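Local coordinates for protein NAD(P)H-hydrate epimerase (Saccharomyces cerevisiae, PDB 1JZT) that interconverts the R and S epimers of NAD(P)HX, the hydrated and damaged form of NAD(P)H, so that both can be repaired, at residues A[42-50]-A[81-89]. Sequence-based numbering, arbitrary orientation.
Sequences AVCRQFPLR and LKLFGYNPV
A tyrosine bridge joins two C-terminal helix ends in this Rossmann-like fold: Y86, just past the Schellman turn at G85, meets the exit of helix 28-46. Y86 OH donates to F47 O at 2.7 Å, approaching from above the carbonyl plane with a C=O...O angle of 127°, while F47 O lies near the plane of the ring. A water accepting from L49 N makes a weak second link to Y86 OH. L49 lies over one face of the ring, L49 CD1 3.8 Å from the Y86 ring centroid in a CH-pi contact and CD2 3.5 Å from Y86 CE2; chi1 of -65°, with CG anti to the carbonyl carbon, sets CG over the ring, and both methyls lie on that face. At the ring's edge stands C44 SG, 3.7 Å from Y86 OH. A leucine at Y86 would probably leave F47 O without this donor and L49 without its aromatic face. Deeper in, V43 CG1 meets L81 CD2 at 3.9 Å, the two side chains crossing at about a right angle. The two helix ends meet over parallel strands 60-65 and 133-139: V43 and F47 rest on C135, L81 on V61, and Y86 touches both strands.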
loop_
_atom_site.group_PDB
_atom_site.type_symbol
_atom_site.label_atom_id
_atom_site.label_comp_id
_atom_site.label_asym_id
_atom_site.label_seq_id
_atom_site.Cartn_x
_atom_site.Cartn_y
_atom_site.Cartn_z
ATOM N N ALA A 42 7.977 -3.571 -4.567
ATOM C CA ALA A 42 8.035 -4.535 -3.454
ATOM C C ALA A 42 7.322 -5.836 -3.823
ATOM O O ALA A 42 7.793 -6.936 -3.507
ATOM C CB ALA A 42 7.396 -3.937 -2.187
ATOM N N VAL A 43 6.176 -5.710 -4.486
ATOM C CA VAL A 43 5.404 -6.876 -4.907
ATOM C C VAL A 43 6.203 -7.697 -5.917
ATOM O O VAL A 43 6.271 -8.925 -5.828
ATOM C CB VAL A 43 4.076 -6.448 -5.553
ATOM C CG1 VAL A 43 3.387 -7.652 -6.189
ATOM C CG2 VAL A 43 3.184 -5.807 -4.506
ATOM N N CYS A 44 6.796 -7.008 -6.885
ATOM C CA CYS A 44 7.596 -7.662 -7.911
ATOM C C CYS A 44 8.809 -8.360 -7.289
ATOM O O CYS A 44 9.197 -9.446 -7.709
ATOM C CB CYS A 44 8.050 -6.624 -8.951
ATOM S SG CYS A 44 9.076 -7.257 -10.303
ATOM N N ARG A 45 9.400 -7.746 -6.273
ATOM C CA ARG A 45 10.576 -8.334 -5.639
ATOM C C ARG A 45 10.227 -9.515 -4.734
ATOM O O ARG A 45 11.001 -10.467 -4.616
ATOM C CB ARG A 45 11.329 -7.265 -4.851
ATOM C CG ARG A 45 12.703 -7.708 -4.394
ATOM C CD ARG A 45 13.588 -6.518 -4.086
ATOM N NE ARG A 45 13.869 -5.707 -5.271
ATOM C CZ ARG A 45 14.608 -4.599 -5.246
ATOM N NH1 ARG A 45 15.134 -4.181 -4.099
ATOM N NH2 ARG A 45 14.827 -3.908 -6.359
ATOM N N GLN A 46 9.053 -9.451 -4.113
ATOM C CA GLN A 46 8.572 -10.499 -3.215
ATOM C C GLN A 46 7.981 -11.670 -4.007
ATOM O O GLN A 46 8.056 -12.824 -3.579
ATOM C CB GLN A 46 7.516 -9.902 -2.273
ATOM C CG GLN A 46 7.148 -10.738 -1.058
ATOM C CD GLN A 46 8.296 -10.891 -0.074
ATOM O OE1 GLN A 46 9.120 -9.990 0.091
ATOM N NE2 GLN A 46 8.348 -12.035 0.594
ATOM N N PHE A 47 7.406 -11.377 -5.171
ATOM C CA PHE A 47 6.801 -12.418 -6.007
ATOM C C PHE A 47 7.323 -12.369 -7.445
ATOM O O PHE A 47 6.567 -12.127 -8.388
ATOM C CB PHE A 47 5.280 -12.271 -6.009
ATOM C CG PHE A 47 4.666 -12.309 -4.637
ATOM C CD1 PHE A 47 4.587 -13.500 -3.922
ATOM C CD2 PHE A 47 4.165 -11.149 -4.055
ATOM C CE1 PHE A 47 4.015 -13.534 -2.646
ATOM C CE2 PHE A 47 3.593 -11.168 -2.785
ATOM C CZ PHE A 47 3.517 -12.364 -2.079
ATOM N N PRO A 48 8.630 -12.611 -7.631
ATOM C CA PRO A 48 9.245 -12.589 -8.965
ATOM C C PRO A 48 8.531 -13.519 -9.946
ATOM O O PRO A 48 8.096 -14.613 -9.583
ATOM C CB PRO A 48 10.689 -13.017 -8.693
ATOM C CG PRO A 48 10.578 -13.859 -7.459
ATOM C CD PRO A 48 9.589 -13.091 -6.619
ATOM N N LEU A 49 8.407 -13.070 -11.189
ATOM C CA LEU A 49 7.738 -13.855 -12.213
ATOM C C LEU A 49 8.666 -14.862 -12.885
ATOM O O LEU A 49 8.199 -15.811 -13.518
ATOM C CB LEU A 49 7.125 -12.926 -13.267
ATOM C CG LEU A 49 5.996 -12.023 -12.762
ATOM C CD1 LEU A 49 5.572 -11.073 -13.864
ATOM C CD2 LEU A 49 4.824 -12.871 -12.303
ATOM N N ARG A 50 9.974 -14.673 -12.737
ATOM C CA ARG A 50 10.933 -15.586 -13.350
ATOM C C ARG A 50 10.805 -17.004 -12.812
ATOM O O ARG A 50 10.810 -17.224 -11.599
ATOM C CB ARG A 50 12.371 -15.109 -13.128
ATOM C CG ARG A 50 13.377 -15.923 -13.932
ATOM C CD ARG A 50 14.628 -16.256 -13.135
ATOM N NE ARG A 50 15.531 -17.114 -13.901
ATOM N N LEU A 81 2.296 -2.429 -11.862
ATOM C CA LEU A 81 2.267 -3.890 -11.875
ATOM C C LEU A 81 1.887 -4.405 -13.251
ATOM O O LEU A 81 2.382 -5.445 -13.694
ATOM C CB LEU A 81 1.271 -4.419 -10.845
ATOM C CG LEU A 81 1.713 -4.320 -9.381
ATOM C CD1 LEU A 81 0.563 -4.739 -8.467
ATOM C CD2 LEU A 81 2.926 -5.214 -9.165
ATOM N N LYS A 82 1.002 -3.679 -13.927
ATOM C CA LYS A 82 0.584 -4.073 -15.268
ATOM C C LYS A 82 1.807 -3.938 -16.178
ATOM O O LYS A 82 2.100 -4.828 -16.970
ATOM C CB LYS A 82 -0.552 -3.167 -15.759
ATOM C CG LYS A 82 -1.091 -3.524 -17.135
ATOM C CD LYS A 82 -1.815 -4.859 -17.115
ATOM C CE LYS A 82 -2.332 -5.230 -18.493
ATOM N NZ LYS A 82 -3.054 -6.532 -18.437
ATOM N N LEU A 83 2.529 -2.829 -16.046
ATOM C CA LEU A 83 3.716 -2.612 -16.860
ATOM C C LEU A 83 4.792 -3.646 -16.532
ATOM O O LEU A 83 5.527 -4.085 -17.420
ATOM C CB LEU A 83 4.256 -1.192 -16.644
ATOM C CG LEU A 83 3.459 -0.110 -17.390
ATOM C CD1 LEU A 83 3.508 1.200 -16.637
ATOM C CD2 LEU A 83 4.012 0.043 -18.803
ATOM N N PHE A 84 4.867 -4.046 -15.263
ATOM C CA PHE A 84 5.859 -5.023 -14.824
ATOM C C PHE A 84 5.564 -6.456 -15.277
ATOM O O PHE A 84 6.378 -7.357 -15.063
ATOM C CB PHE A 84 6.007 -5.001 -13.292
ATOM C CG PHE A 84 6.583 -3.719 -12.743
ATOM C CD1 PHE A 84 7.300 -2.848 -13.561
ATOM C CD2 PHE A 84 6.420 -3.391 -11.394
ATOM C CE1 PHE A 84 7.840 -1.667 -13.052
ATOM C CE2 PHE A 84 6.957 -2.212 -10.875
ATOM C CZ PHE A 84 7.670 -1.348 -11.706
ATOM N N GLY A 85 4.405 -6.676 -15.885
ATOM C CA GLY A 85 4.085 -8.012 -16.359
ATOM C C GLY A 85 3.056 -8.795 -15.566
ATOM O O GLY A 85 2.784 -9.954 -15.887
ATOM N N TYR A 86 2.484 -8.182 -14.533
ATOM C CA TYR A 86 1.474 -8.864 -13.725
ATOM C C TYR A 86 0.065 -8.626 -14.263
ATOM O O TYR A 86 -0.135 -7.838 -15.187
ATOM C CB TYR A 86 1.552 -8.408 -12.263
ATOM C CG TYR A 86 2.853 -8.773 -11.583
ATOM C CD1 TYR A 86 4.022 -8.067 -11.854
ATOM C CD2 TYR A 86 2.928 -9.855 -10.707
ATOM C CE1 TYR A 86 5.236 -8.427 -11.276
ATOM C CE2 TYR A 86 4.138 -10.231 -10.119
ATOM C CZ TYR A 86 5.287 -9.518 -10.410
ATOM O OH TYR A 86 6.488 -9.898 -9.873
ATOM N N ASN A 87 -0.902 -9.319 -13.674
ATOM C CA ASN A 87 -2.300 -9.208 -14.065
ATOM C C ASN A 87 -3.088 -8.563 -12.934
ATOM O O ASN A 87 -3.880 -9.222 -12.253
ATOM C CB ASN A 87 -2.859 -10.597 -14.358
ATOM C CG ASN A 87 -2.067 -11.321 -15.418
ATOM O OD1 ASN A 87 -1.935 -10.840 -16.544
ATOM N ND2 ASN A 87 -1.526 -12.483 -15.066
ATOM N N PRO A 88 -2.891 -7.255 -12.726
ATOM C CA PRO A 88 -3.607 -6.566 -11.652
ATOM C C PRO A 88 -5.095 -6.348 -11.902
ATOM O O PRO A 88 -5.522 -6.110 -13.032
ATOM C CB PRO A 88 -2.836 -5.253 -11.522
ATOM C CG PRO A 88 -2.436 -4.972 -12.937
ATOM C CD PRO A 88 -1.998 -6.329 -13.450
ATOM N N VAL A 89 -5.870 -6.461 -10.826
ATOM C CA VAL A 89 -7.310 -6.238 -10.839
ATOM C C VAL A 89 -7.599 -5.352 -9.631
ATOM O O VAL A 89 -7.245 -5.693 -8.497
ATOM C CB VAL A 89 -8.112 -7.556 -10.694
ATOM C CG1 VAL A 89 -9.596 -7.247 -10.526
ATOM C CG2 VAL A 89 -7.905 -8.430 -11.916
HETATM O O HOH W 1 9.308 -10.460 -11.813
#